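Local coordinates for G protein alpha subunit (Entamoeba histolytica, PDB 4FID) that probably binds and hydrolyses GTP as the alpha subunit of a heterotrimeric G protein, relaying signals from membrane receptors, and is seen here with GDP bound, at residues T7-G12 / S183-A188; P66-P71 / A99-Q104; P71-F76 / V91-A96; T149-Y154 / H164-G169; A195-K200 / V248-I253. One frame throughout, in Å; residues are numbered along the deposited sequence.

Contact 1 (T7-G12 / S183-A188); sequences TVMLLG and SDVDCA
Parallel strand pairing in the sheet of the Ras-like domain joins Thr7, Val8 and Met9 to Asp186, Cys187 and Ala188. Two bonds define the ladder: Cys187 N donates to Thr7 O at 3.2 Å, and Met9 N donates to Cys187 O at 2.9 Å with an N-H...O angle of 160°. Thr7 O also receives a weak bond from Asp186 N, so one carbonyl takes up two successive amides where the second strand begins. Asp186 reaches back over the same residue: its CG lies beside its own backbone N (chi1 -58°), and OD2 accepts Thr7 N at 3.0 Å, in an almost straight bond (173°) on the anti side of the carboxylate. In the alpha/beta fold of a G protein, strand 6-12 is a central strand leading into the P-loop, which holds residues seen binding GDP; strand 162-167 lies along its other edge. Val8 and Cys187 project to one face, where Cys187 touches Ile326 of helix 312-332. Met9, a selenomethionine here, and Ala188 occupy the other. On this second face Val185 crosses Met9 and Thr7 at about right angles: CG1 lies 4.0 Å from Met9 CB, while CG2 touches Met9 CE at 4.0 Å and Thr7 CG2 at 4.1 Å. Farther along, Leu11 CD2 approaches Ala188 CB at 4.5 Å.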
# COMPACT_ATOMS: atom_id res chain seq x y z
N THR A 7 -11.24 1.97 19.31
CA THR A 7 -10.16 2.71 18.70
C THR A 7 -9.12 1.81 18.04
O THR A 7 -8.63 0.84 18.62
CB THR A 7 -9.52 3.63 19.73
OG1 THR A 7 -10.47 4.64 20.07
CG2 THR A 7 -8.27 4.29 19.16
N VAL A 8 -8.76 2.15 16.82
CA VAL A 8 -7.84 1.35 16.04
C VAL A 8 -6.79 2.27 15.48
O VAL A 8 -7.10 3.32 14.91
CB VAL A 8 -8.55 0.69 14.86
CG1 VAL A 8 -7.56 -0.04 14.00
CG2 VAL A 8 -9.64 -0.24 15.37
N MSE A 9 -5.53 1.88 15.64
CA MSE A 9 -4.40 2.68 15.20
C MSE A 9 -3.64 1.96 14.10
O MSE A 9 -3.22 0.81 14.29
CB MSE A 9 -3.48 2.96 16.39
CG MSE A 9 -2.24 3.74 16.04
SE MSE A 9 -1.12 4.26 17.57
CE MSE A 9 -2.14 5.77 18.28
N LEU A 10 -3.48 2.61 12.94
CA LEU A 10 -2.69 2.04 11.86
C LEU A 10 -1.25 2.53 11.92
O LEU A 10 -1.00 3.73 11.89
CB LEU A 10 -3.26 2.42 10.49
CG LEU A 10 -4.56 1.74 10.07
CD1 LEU A 10 -4.88 2.12 8.65
CD2 LEU A 10 -4.47 0.23 10.23
N LEU A 11 -0.32 1.58 12.02
CA LEU A 11 1.12 1.84 11.91
C LEU A 11 1.71 1.15 10.70
O LEU A 11 1.18 0.17 10.22
CB LEU A 11 1.87 1.34 13.15
CG LEU A 11 1.85 2.09 14.50
CD1 LEU A 11 1.76 3.60 14.37
CD2 LEU A 11 0.75 1.59 15.40
N GLY A 12 2.85 1.62 10.24
CA GLY A 12 3.58 0.87 9.25
C GLY A 12 4.76 1.63 8.77
O GLY A 12 4.94 2.75 9.17
N SER A 183 -4.21 7.83 24.06
CA SER A 183 -4.45 6.97 25.21
C SER A 183 -5.61 6.00 24.95
O SER A 183 -6.55 6.33 24.21
CB SER A 183 -4.75 7.81 26.46
OG SER A 183 -3.56 8.35 27.03
N ASP A 184 -5.52 4.82 25.55
CA ASP A 184 -6.61 3.86 25.50
C ASP A 184 -6.89 3.38 24.07
O ASP A 184 -8.03 3.42 23.60
CB ASP A 184 -7.89 4.46 26.11
CG ASP A 184 -7.74 4.80 27.59
OD1 ASP A 184 -6.99 4.09 28.30
OD2 ASP A 184 -8.38 5.77 28.05
N VAL A 185 -5.84 2.92 23.39
CA VAL A 185 -6.00 2.33 22.06
C VAL A 185 -6.34 0.85 22.21
O VAL A 185 -5.63 0.10 22.87
CB VAL A 185 -4.73 2.52 21.21
CG1 VAL A 185 -4.83 1.73 19.92
CG2 VAL A 185 -4.53 3.99 20.91
N ASP A 186 -7.44 0.42 21.60
CA ASP A 186 -7.91 -0.95 21.79
C ASP A 186 -7.14 -1.93 20.92
O ASP A 186 -6.89 -3.08 21.32
CB ASP A 186 -9.42 -1.06 21.56
CG ASP A 186 -10.20 -0.14 22.49
OD1 ASP A 186 -9.91 -0.16 23.71
OD2 ASP A 186 -11.06 0.62 22.00
N CYS A 187 -6.75 -1.46 19.74
CA CYS A 187 -6.11 -2.30 18.76
C CYS A 187 -5.08 -1.53 17.93
O CYS A 187 -5.33 -0.43 17.46
CB CYS A 187 -7.16 -2.92 17.84
SG CYS A 187 -6.48 -3.83 16.46
N ALA A 188 -3.91 -2.14 17.76
CA ALA A 188 -2.88 -1.57 16.92
C ALA A 188 -2.71 -2.47 15.70
O ALA A 188 -2.44 -3.64 15.84
CB ALA A 188 -1.59 -1.46 17.70

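Contact 2 (P66-P71 / A99-Q104); sequences PMKYQP and ADEGIQ
Asp100 holds its CG anti to the backbone N: chi1 179° carries CG toward the loop 66-71, and chi2 74° turns OD1 to the amides of Lys68 and Tyr69. Its two oxygens divide the work. OD1 accepts Lys68 N at 3.0 Å, on the syn side and close to the carboxylate plane, and it also accepts Tyr69 N at 3.1 Å, from well above that plane. OD2 turns to its own segment, where Gly102 N donates at 3.1 Å; with Asp100 immediately before helix 101-108, this bond makes the residue an N-cap. A single side chain thus caps the helix and grips two successive amides of the incoming loop, a geometry that would restrict rotation of the carboxylate. The helix end and the amide dipoles would also be expected to favour its charged form. Gly102 continues the contact through its backbone: its CA lies 3.4 Å from Pro66 O in a CA-H...O approach. Met67, a selenomethionine here, crosses Asp100 at about a right angle, and its CG packs on Ile103 CG1 at 4.1 Å. Lys68 NZ is near Glu101 OE2 but beyond salt-bridge range. The site belongs to the all-helical domain: helix 42-62 meets Met67 through Ile57 and Ser60 and Ile103 through Met53 and Leu56, while Tyr69 leans on Ala96 and Leu97 of helix 90-99.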
# COMPACT_ATOMS: atom_id res chain seq x y z
N PRO A 66 14.54 -1.68 -27.44
CA PRO A 66 14.15 -0.64 -28.39
C PRO A 66 12.63 -0.46 -28.57
O PRO A 66 11.84 -1.41 -28.43
CB PRO A 66 14.82 -1.10 -29.69
CG PRO A 66 16.01 -1.83 -29.24
CD PRO A 66 15.54 -2.59 -28.02
N MSE A 67 12.25 0.77 -28.87
CA MSE A 67 10.87 1.15 -29.08
C MSE A 67 10.55 1.24 -30.57
O MSE A 67 11.35 1.72 -31.36
CB MSE A 67 10.64 2.53 -28.48
CG MSE A 67 10.06 2.54 -27.08
SE MSE A 67 9.84 4.40 -26.51
CE MSE A 67 11.40 4.48 -25.38
N LYS A 68 9.36 0.77 -30.94
CA LYS A 68 8.84 1.01 -32.27
C LYS A 68 8.23 2.40 -32.31
O LYS A 68 8.57 3.21 -33.17
CB LYS A 68 7.77 -0.03 -32.63
CG LYS A 68 8.27 -1.18 -33.48
CD LYS A 68 7.25 -2.32 -33.51
CE LYS A 68 5.90 -1.88 -34.08
NZ LYS A 68 4.79 -2.79 -33.67
N TYR A 69 7.35 2.67 -31.35
CA TYR A 69 6.60 3.92 -31.35
C TYR A 69 7.43 5.11 -30.94
O TYR A 69 8.34 5.00 -30.11
CB TYR A 69 5.40 3.80 -30.42
CG TYR A 69 4.55 5.03 -30.40
CD1 TYR A 69 3.68 5.31 -31.45
CD2 TYR A 69 4.60 5.91 -29.33
CE1 TYR A 69 2.88 6.45 -31.43
CE2 TYR A 69 3.82 7.05 -29.30
CZ TYR A 69 2.96 7.31 -30.36
OH TYR A 69 2.18 8.44 -30.34
N GLN A 70 7.12 6.27 -31.51
CA GLN A 70 7.82 7.51 -31.17
C GLN A 70 6.81 8.61 -30.82
O GLN A 70 6.07 9.06 -31.68
CB GLN A 70 8.71 7.95 -32.33
CG GLN A 70 9.18 9.39 -32.23
CD GLN A 70 10.14 9.78 -33.35
OE1 GLN A 70 10.54 8.95 -34.17
NE2 GLN A 70 10.50 11.06 -33.39
N PRO A 71 6.80 9.03 -29.54
CA PRO A 71 5.87 10.03 -29.00
C PRO A 71 5.90 11.34 -29.78
O PRO A 71 6.96 11.83 -30.12
CB PRO A 71 6.41 10.28 -27.58
CG PRO A 71 7.19 9.07 -27.25
CD PRO A 71 7.76 8.56 -28.53
N ALA A 99 1.28 -0.08 -25.41
CA ALA A 99 1.14 -1.27 -26.27
C ALA A 99 2.42 -1.60 -27.05
O ALA A 99 2.51 -2.62 -27.72
CB ALA A 99 -0.03 -1.10 -27.22
N ASP A 100 3.43 -0.74 -26.93
CA ASP A 100 4.67 -0.93 -27.64
C ASP A 100 5.50 -2.05 -27.02
O ASP A 100 5.59 -2.16 -25.80
CB ASP A 100 5.46 0.38 -27.65
CG ASP A 100 6.78 0.26 -28.35
OD1 ASP A 100 6.76 0.19 -29.61
OD2 ASP A 100 7.82 0.22 -27.65
N GLU A 101 6.10 -2.89 -27.86
CA GLU A 101 6.85 -4.06 -27.40
C GLU A 101 7.96 -3.73 -26.41
O GLU A 101 8.14 -4.43 -25.43
CB GLU A 101 7.41 -4.80 -28.60
CG GLU A 101 6.41 -4.93 -29.75
CD GLU A 101 6.86 -5.89 -30.85
OE1 GLU A 101 8.09 -6.08 -31.05
OE2 GLU A 101 5.97 -6.44 -31.53
N GLY A 102 8.68 -2.64 -26.65
CA GLY A 102 9.85 -2.31 -25.84
C GLY A 102 9.49 -1.81 -24.45
O GLY A 102 10.20 -2.08 -23.48
N ILE A 103 8.39 -1.07 -24.38
CA ILE A 103 7.87 -0.56 -23.13
C ILE A 103 7.35 -1.73 -22.27
O ILE A 103 7.63 -1.84 -21.07
CB ILE A 103 6.77 0.48 -23.41
CG1 ILE A 103 7.40 1.73 -24.01
CG2 ILE A 103 6.04 0.89 -22.13
CD1 ILE A 103 8.24 2.54 -22.99
N GLN A 104 6.60 -2.62 -22.91
CA GLN A 104 6.10 -3.80 -22.23
C GLN A 104 7.24 -4.65 -21.65
O GLN A 104 7.20 -5.07 -20.49
CB GLN A 104 5.22 -4.60 -23.18
CG GLN A 104 4.10 -5.36 -22.49
CD GLN A 104 3.24 -4.46 -21.61
OE1 GLN A 104 3.03 -3.29 -21.91
NE2 GLN A 104 2.73 -5.03 -20.52

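Contact 3 (P71-F76 / V91-A96); sequences PKSKEF and VGDVEA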
# COMPACT_ATOMS: atom_id res chain seq x y z
N PRO A 71 6.80 9.03 -29.54
CA PRO A 71 5.87 10.03 -29.00
C PRO A 71 5.90 11.34 -29.78
O PRO A 71 6.96 11.83 -30.12
CB PRO A 71 6.41 10.28 -27.58
CG PRO A 71 7.19 9.07 -27.25
CD PRO A 71 7.76 8.56 -28.53
N LYS A 72 4.72 11.88 -30.05
CA LYS A 72 4.60 13.16 -30.74
C LYS A 72 4.46 14.32 -29.75
O LYS A 72 5.04 15.38 -29.94
CB LYS A 72 3.38 13.11 -31.67
CG LYS A 72 3.38 11.93 -32.64
CD LYS A 72 4.65 11.92 -33.49
CE LYS A 72 4.75 13.17 -34.35
NZ LYS A 72 6.04 13.22 -35.10
N SER A 73 3.71 14.07 -28.68
CA SER A 73 3.28 15.10 -27.74
C SER A 73 4.37 15.88 -26.99
O SER A 73 5.45 15.38 -26.71
CB SER A 73 2.27 14.52 -26.73
OG SER A 73 2.84 13.49 -25.92
N LYS A 74 4.03 17.13 -26.69
CA LYS A 74 4.82 18.02 -25.84
C LYS A 74 5.32 17.32 -24.59
O LYS A 74 6.45 17.55 -24.17
CB LYS A 74 3.94 19.20 -25.39
CG LYS A 74 3.03 19.79 -26.46
CD LYS A 74 1.97 20.69 -25.82
CE LYS A 74 0.97 21.25 -26.86
NZ LYS A 74 -0.16 22.02 -26.23
N GLU A 75 4.47 16.50 -24.00
CA GLU A 75 4.73 15.91 -22.68
C GLU A 75 5.95 14.98 -22.60
O GLU A 75 6.60 14.90 -21.56
CB GLU A 75 3.48 15.20 -22.14
CG GLU A 75 2.48 16.15 -21.49
CD GLU A 75 1.49 16.78 -22.48
OE1 GLU A 75 0.68 17.64 -22.03
OE2 GLU A 75 1.51 16.43 -23.69
N PHE A 76 6.26 14.29 -23.70
CA PHE A 76 7.37 13.35 -23.73
C PHE A 76 8.58 13.87 -24.51
O PHE A 76 9.34 13.08 -25.07
CB PHE A 76 6.92 11.99 -24.26
CG PHE A 76 5.82 11.37 -23.45
CD1 PHE A 76 6.02 11.04 -22.13
CD2 PHE A 76 4.57 11.15 -24.01
CE1 PHE A 76 4.99 10.49 -21.37
CE2 PHE A 76 3.55 10.60 -23.27
CZ PHE A 76 3.76 10.27 -21.94
N VAL A 91 -3.09 11.62 -24.68
CA VAL A 91 -3.85 10.38 -24.62
C VAL A 91 -3.36 9.35 -25.64
O VAL A 91 -3.10 8.19 -25.31
CB VAL A 91 -5.33 10.63 -24.89
CG1 VAL A 91 -6.12 9.37 -24.64
CG2 VAL A 91 -5.83 11.74 -24.00
N GLY A 92 -3.24 9.78 -26.89
CA GLY A 92 -2.99 8.86 -27.97
C GLY A 92 -1.68 8.14 -27.80
O GLY A 92 -1.61 6.93 -28.00
N ASP A 93 -0.63 8.86 -27.44
CA ASP A 93 0.66 8.19 -27.38
C ASP A 93 0.93 7.47 -26.06
O ASP A 93 1.78 6.59 -26.01
CB ASP A 93 1.82 9.06 -27.90
CG ASP A 93 2.01 10.31 -27.13
OD1 ASP A 93 1.18 10.56 -26.22
OD2 ASP A 93 3.00 11.02 -27.42
N VAL A 94 0.19 7.81 -25.02
CA VAL A 94 0.16 6.94 -23.85
C VAL A 94 -0.34 5.54 -24.23
O VAL A 94 0.24 4.54 -23.80
CB VAL A 94 -0.67 7.53 -22.67
CG1 VAL A 94 -0.95 6.46 -21.62
CG2 VAL A 94 0.05 8.72 -22.05
N GLU A 95 -1.39 5.46 -25.04
CA GLU A 95 -1.96 4.16 -25.43
C GLU A 95 -1.05 3.36 -26.35
O GLU A 95 -0.91 2.14 -26.20
CB GLU A 95 -3.30 4.32 -26.11
CG GLU A 95 -4.43 4.72 -25.23
CD GLU A 95 -5.51 5.40 -26.03
OE1 GLU A 95 -5.23 5.78 -27.19
OE2 GLU A 95 -6.63 5.56 -25.50
N ALA A 96 -0.46 4.05 -27.32
CA ALA A 96 0.54 3.44 -28.20
C ALA A 96 1.77 3.00 -27.42
O ALA A 96 2.26 1.89 -27.59
CB ALA A 96 0.93 4.41 -29.32
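Asp93 points from helix 90-99 at the loop residues Pro71, Ser73 and Phe76 and, within the all-helical domain, ties the loop between helices 42-62 and 90-99 back onto helix 90-99. Its CG lies between the backbone N and the carbonyl carbon (chi1 61°), on the side of the loop, and OD2 then meets Lys72 and Ser73. Ser73 points toward it from the loop, and its OG donates to OD2 at 2.9 Å through the syn lone pair, the side of the second oxygen. The same OD2 draws two further, weak bonds from the backbone, Lys72 N at 3.3 Å and Ser73 N at 3.4 Å, the latter fairly straight at 162°. One bond and two weak ones therefore converge on one oxygen, and would be expected to stabilise its negative charge. Phe76 follows a short 3-10 segment, 74-75, and brings its ring past Asp93 in the opposite direction, ring and carboxylate planes 64° apart. The oxygens lie at the ring's edge, with OD1 in plane and 3.8 Å from Phe76 CE2, rather than over a face. Val50, Met53 and Ile57 of helix 42-62 also touch Phe76. Pro71 approaches OD2 through CB at 3.5 Å, and at the far tip of the aromatic ring, where the two side chains cross at about a right angle, Phe76 CZ meets Val94 CG2 at 4.0 Å.

Contact 4 (T149-Y154 / H164-G169); sequences TGIHEY and HLIDVG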
# COMPACT_ATOMS: atom_id res chain seq x y z
N THR A 149 1.68 12.71 5.06
CA THR A 149 2.42 13.22 6.20
C THR A 149 1.43 13.12 7.34
O THR A 149 0.27 13.53 7.21
CB THR A 149 2.93 14.66 6.00
OG1 THR A 149 1.82 15.56 5.87
CG2 THR A 149 3.82 14.73 4.76
N GLY A 150 1.89 12.57 8.45
CA GLY A 150 1.04 11.67 9.20
C GLY A 150 0.30 12.02 10.46
O GLY A 150 0.85 11.97 11.56
N ILE A 151 -0.97 12.34 10.31
CA ILE A 151 -1.91 12.13 11.40
C ILE A 151 -3.34 12.30 10.90
O ILE A 151 -3.85 13.40 10.78
CB ILE A 151 -1.59 12.97 12.66
CG1 ILE A 151 -2.24 12.32 13.88
CG2 ILE A 151 -2.00 14.44 12.49
CD1 ILE A 151 -1.82 10.90 14.07
N HIS A 152 -3.98 11.18 10.59
CA HIS A 152 -5.34 11.21 10.06
C HIS A 152 -6.27 10.45 10.97
O HIS A 152 -6.00 9.30 11.32
CB HIS A 152 -5.38 10.59 8.66
CG HIS A 152 -4.58 11.34 7.64
ND1 HIS A 152 -5.16 12.22 6.75
CD2 HIS A 152 -3.26 11.33 7.36
CE1 HIS A 152 -4.23 12.73 5.97
NE2 HIS A 152 -3.06 12.21 6.31
N GLU A 153 -7.37 11.08 11.35
CA GLU A 153 -8.37 10.45 12.19
C GLU A 153 -9.66 10.34 11.42
O GLU A 153 -9.94 11.17 10.56
CB GLU A 153 -8.62 11.28 13.46
CG GLU A 153 -7.38 11.45 14.34
CD GLU A 153 -7.68 12.00 15.73
OE1 GLU A 153 -7.43 13.20 15.96
OE2 GLU A 153 -8.15 11.24 16.60
N TYR A 154 -10.43 9.30 11.70
CA TYR A 154 -11.86 9.32 11.39
C TYR A 154 -12.66 8.19 12.01
O TYR A 154 -12.11 7.24 12.56
CB TYR A 154 -12.19 9.47 9.90
CG TYR A 154 -11.27 8.78 8.93
CD1 TYR A 154 -11.35 7.41 8.71
CD2 TYR A 154 -10.36 9.52 8.18
CE1 TYR A 154 -10.52 6.80 7.79
CE2 TYR A 154 -9.53 8.91 7.26
CZ TYR A 154 -9.61 7.56 7.07
OH TYR A 154 -8.77 6.99 6.15
N HIS A 164 -13.11 4.24 15.74
CA HIS A 164 -12.32 5.43 15.51
C HIS A 164 -10.94 5.01 15.02
O HIS A 164 -10.26 4.19 15.66
CB HIS A 164 -12.24 6.29 16.77
CG HIS A 164 -11.44 7.54 16.59
ND1 HIS A 164 -11.94 8.65 15.94
CD2 HIS A 164 -10.18 7.86 16.98
CE1 HIS A 164 -11.02 9.60 15.94
NE2 HIS A 164 -9.94 9.15 16.57
N LEU A 165 -10.54 5.56 13.88
CA LEU A 165 -9.35 5.10 13.20
C LEU A 165 -8.30 6.20 13.30
O LEU A 165 -8.58 7.35 12.94
CB LEU A 165 -9.70 4.77 11.73
CG LEU A 165 -8.75 3.99 10.79
CD1 LEU A 165 -7.57 4.83 10.38
CD2 LEU A 165 -8.27 2.70 11.41
N ILE A 166 -7.11 5.86 13.81
CA ILE A 166 -6.00 6.79 13.88
C ILE A 166 -4.90 6.33 12.96
O ILE A 166 -4.28 5.30 13.21
CB ILE A 166 -5.41 6.88 15.29
CG1 ILE A 166 -6.51 7.24 16.30
CG2 ILE A 166 -4.19 7.87 15.32
CD1 ILE A 166 -6.13 7.00 17.73
N ASP A 167 -4.68 7.08 11.88
CA ASP A 167 -3.67 6.72 10.87
C ASP A 167 -2.38 7.51 11.12
O ASP A 167 -2.32 8.71 10.86
CB ASP A 167 -4.22 6.97 9.46
CG ASP A 167 -3.21 6.71 8.36
OD1 ASP A 167 -3.52 7.05 7.21
OD2 ASP A 167 -2.10 6.18 8.63
N VAL A 168 -1.36 6.84 11.65
CA VAL A 168 -0.12 7.51 12.00
C VAL A 168 0.91 7.43 10.87
O VAL A 168 1.39 6.36 10.56
CB VAL A 168 0.52 6.92 13.27
CG1 VAL A 168 1.69 7.78 13.70
CG2 VAL A 168 -0.49 6.81 14.40
N GLY A 169 1.23 8.56 10.26
CA GLY A 169 2.23 8.59 9.20
C GLY A 169 3.53 9.22 9.66
O GLY A 169 3.98 8.98 10.78
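His152 and Asp167 form the well-bonded core of this antiparallel pairing: His152 N donates to Asp167 O at 3.0 Å, and Asp167 N returns a nearly straight bond to His152 O. Tyr154 and Leu165 repeat the pattern, with Tyr154 N to Leu165 O at 3.0 Å and Leu165 N to Tyr154 O at 2.7 Å. Between them Glu153 and Ile166 make the non-hydrogen-bonded pair. Ile151, just before the ladder, lays CD1 beside Ile166 CG2 at 4.0 Å. On the more exposed side, Glu153 and His164 are joined by a single side-chain bond. Glu153 extends to His164, whose CG is anti to its backbone N (chi1 -180°); NE2 donates to Glu153 OE2 at 2.8 Å, with OE2 almost in the ring plane and met on its anti side. Carboxylate and imidazole planes are 81° apart, and His164 ND1 is held by Asp155. On the opposite face Tyr154 CD1 approaches Leu165 CB, and Tyr154 OH is hydrogen-bonded to Ala22 O of helix 18-28. Asp167 OD2 forms a salt bridge with Lys18, a GDP-binding residue. The whole is a beta hairpin of strands 152-157 and 162-167 at the sheet edge, ending in the Asp-Val-Gly-Gly-Gln stretch that probably binds GTP in G-alpha proteins.

Contact 5 (A195-K200 / V248-I253); sequences AEYDMK and VPLNTI
Asp198 and Ile253 mark the nearest backbone approach, 6.5 Å between CA atoms, where a type I beta turn from Glu196 to Met199 meets a segment with a 3-10 turn at 250-252. Both belong to loops of the Ras-like domain: the first follows strand 187-193, the second follows helix 238-247, and Tyr197 makes the main bridge between them. Its CG sits between the backbone N and the carbonyl carbon, where chi1 65° sets it toward segment 248-253; the ring's OH end reaches Val248. There OH donates to Val248 O at 2.6 Å, with the oxygen lying in the ring plane at its edge. The C=O...OH angle is 146° and the hydroxyl is tilted slightly from the carbonyl plane. Tyr197 and Val248 otherwise slide past each other in opposite directions. Along the same ring Ile253 crosses at about a right angle, its CG1 at the edge and 4.0 Å from Tyr197 CD1, while Leu250 CD1 reaches that carbon obliquely, also at 4.0 Å. Phe241 of helix 238-247 meets the tyrosine ring with planes at about 90°. Asp198 adds contacts beside the ring. Its OD2 forms a salt bridge with Lys244, whose NZ also hydrogen-bonds Ala195 O, and OD1 lies 4.0 Å from both methyls of Val248. Within the second loop, Pro249 O accepts both Thr252 N and Thr252 OG1, which holds the 3-10 turn. On the Asp198 side, Ile253 CD1 packs against Asp198 CB at 3.7 Å.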
# COMPACT_ATOMS: atom_id res chain seq x y z
N ALA A 195 5.84 -7.22 -0.81
CA ALA A 195 6.63 -7.15 -2.04
C ALA A 195 7.97 -6.41 -1.87
O ALA A 195 8.71 -6.27 -2.84
CB ALA A 195 5.80 -6.56 -3.17
N GLU A 196 8.28 -5.98 -0.65
CA GLU A 196 9.50 -5.23 -0.39
C GLU A 196 10.65 -6.12 0.08
O GLU A 196 11.71 -5.62 0.45
CB GLU A 196 9.26 -4.12 0.65
CG GLU A 196 9.10 -4.65 2.09
CD GLU A 196 8.92 -3.56 3.17
OE1 GLU A 196 8.59 -2.39 2.84
OE2 GLU A 196 9.10 -3.89 4.36
N TYR A 197 10.45 -7.44 0.06
CA TYR A 197 11.48 -8.36 0.55
C TYR A 197 12.85 -8.21 -0.14
O TYR A 197 13.86 -8.60 0.41
CB TYR A 197 11.02 -9.82 0.48
CG TYR A 197 10.81 -10.30 -0.93
CD1 TYR A 197 11.85 -10.84 -1.67
CD2 TYR A 197 9.56 -10.20 -1.53
CE1 TYR A 197 11.66 -11.28 -2.97
CE2 TYR A 197 9.35 -10.64 -2.83
CZ TYR A 197 10.41 -11.18 -3.53
OH TYR A 197 10.19 -11.61 -4.81
N ASP A 198 12.89 -7.64 -1.34
CA ASP A 198 14.15 -7.53 -2.07
C ASP A 198 14.68 -6.11 -2.22
O ASP A 198 15.58 -5.89 -3.02
CB ASP A 198 13.99 -8.10 -3.48
CG ASP A 198 13.15 -7.21 -4.37
OD1 ASP A 198 13.40 -7.18 -5.59
OD2 ASP A 198 12.25 -6.53 -3.83
N MSE A 199 14.15 -5.16 -1.46
CA MSE A 199 14.55 -3.77 -1.65
C MSE A 199 15.54 -3.24 -0.61
O MSE A 199 15.35 -3.41 0.59
CB MSE A 199 13.31 -2.89 -1.71
CG MSE A 199 12.32 -3.35 -2.78
SE MSE A 199 10.72 -2.24 -2.94
CE MSE A 199 11.57 -0.51 -3.20
N LYS A 200 16.60 -2.58 -1.08
CA LYS A 200 17.66 -2.08 -0.21
C LYS A 200 17.41 -0.63 0.21
O LYS A 200 16.36 -0.07 -0.09
CB LYS A 200 19.03 -2.24 -0.86
CG LYS A 200 19.43 -3.70 -1.10
CD LYS A 200 19.52 -4.52 0.20
CE LYS A 200 19.45 -6.04 -0.10
NZ LYS A 200 19.89 -6.95 1.01
N VAL A 248 11.64 -12.46 -9.13
CA VAL A 248 12.68 -12.43 -8.11
C VAL A 248 12.44 -13.51 -7.05
O VAL A 248 11.89 -13.22 -6.00
CB VAL A 248 12.76 -11.07 -7.40
CG1 VAL A 248 14.01 -11.00 -6.53
CG2 VAL A 248 12.72 -9.92 -8.40
N PRO A 249 12.85 -14.75 -7.32
CA PRO A 249 12.57 -15.82 -6.36
C PRO A 249 13.10 -15.52 -4.95
O PRO A 249 14.17 -14.91 -4.81
CB PRO A 249 13.27 -17.05 -6.97
CG PRO A 249 14.13 -16.53 -8.07
CD PRO A 249 13.52 -15.25 -8.53
N LEU A 250 12.35 -15.95 -3.93
CA LEU A 250 12.65 -15.66 -2.54
C LEU A 250 14.01 -16.17 -2.11
O LEU A 250 14.65 -15.58 -1.23
CB LEU A 250 11.55 -16.21 -1.60
CG LEU A 250 11.55 -15.84 -0.09
CD1 LEU A 250 11.80 -14.34 0.17
CD2 LEU A 250 10.28 -16.26 0.59
N ASN A 251 14.48 -17.27 -2.70
CA ASN A 251 15.76 -17.83 -2.26
C ASN A 251 16.95 -17.12 -2.86
O ASN A 251 18.09 -17.51 -2.59
CB ASN A 251 15.86 -19.33 -2.47
CG ASN A 251 15.86 -19.74 -3.94
OD1 ASN A 251 16.02 -18.91 -4.84
ND2 ASN A 251 15.67 -21.03 -4.18
N THR A 252 16.71 -16.09 -3.66
CA THR A 252 17.79 -15.22 -4.09
C THR A 252 18.07 -14.15 -3.02
O THR A 252 19.05 -13.41 -3.08
CB THR A 252 17.50 -14.54 -5.47
OG1 THR A 252 16.37 -13.68 -5.35
CG2 THR A 252 17.23 -15.58 -6.55
N ILE A 253 17.19 -14.09 -2.03
CA ILE A 253 17.30 -13.12 -0.98
C ILE A 253 17.56 -13.84 0.34
O ILE A 253 18.37 -13.39 1.14
CB ILE A 253 16.01 -12.28 -0.88
CG1 ILE A 253 15.69 -11.64 -2.24
CG2 ILE A 253 16.14 -11.23 0.23
CD1 ILE A 253 16.69 -10.54 -2.69

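Overall arrangement
Contacts 1 and 4 share one mixed sheet: strands 6-12 and 162-167 are neighbours in it, the contact centres are about 10 Å apart, and the segments meet along the backbones of Val8, His164 and Ile166. Contacts 2 and 3 form a second cluster, centres about 11 Å apart and sharing Pro71, in the all-helical domain, their centres about 46 to 47 Å from that of contact 1 and across the chain's centre. In sequence both fall between the segments of contact 1, consistent with a helical domain inserted into the Ras-like one; contact 4 follows once the chain is back in the sheet. Contact 5 comes last, its centre about 30 Å from those of contacts 1 and 4. GDP lies between the two domains.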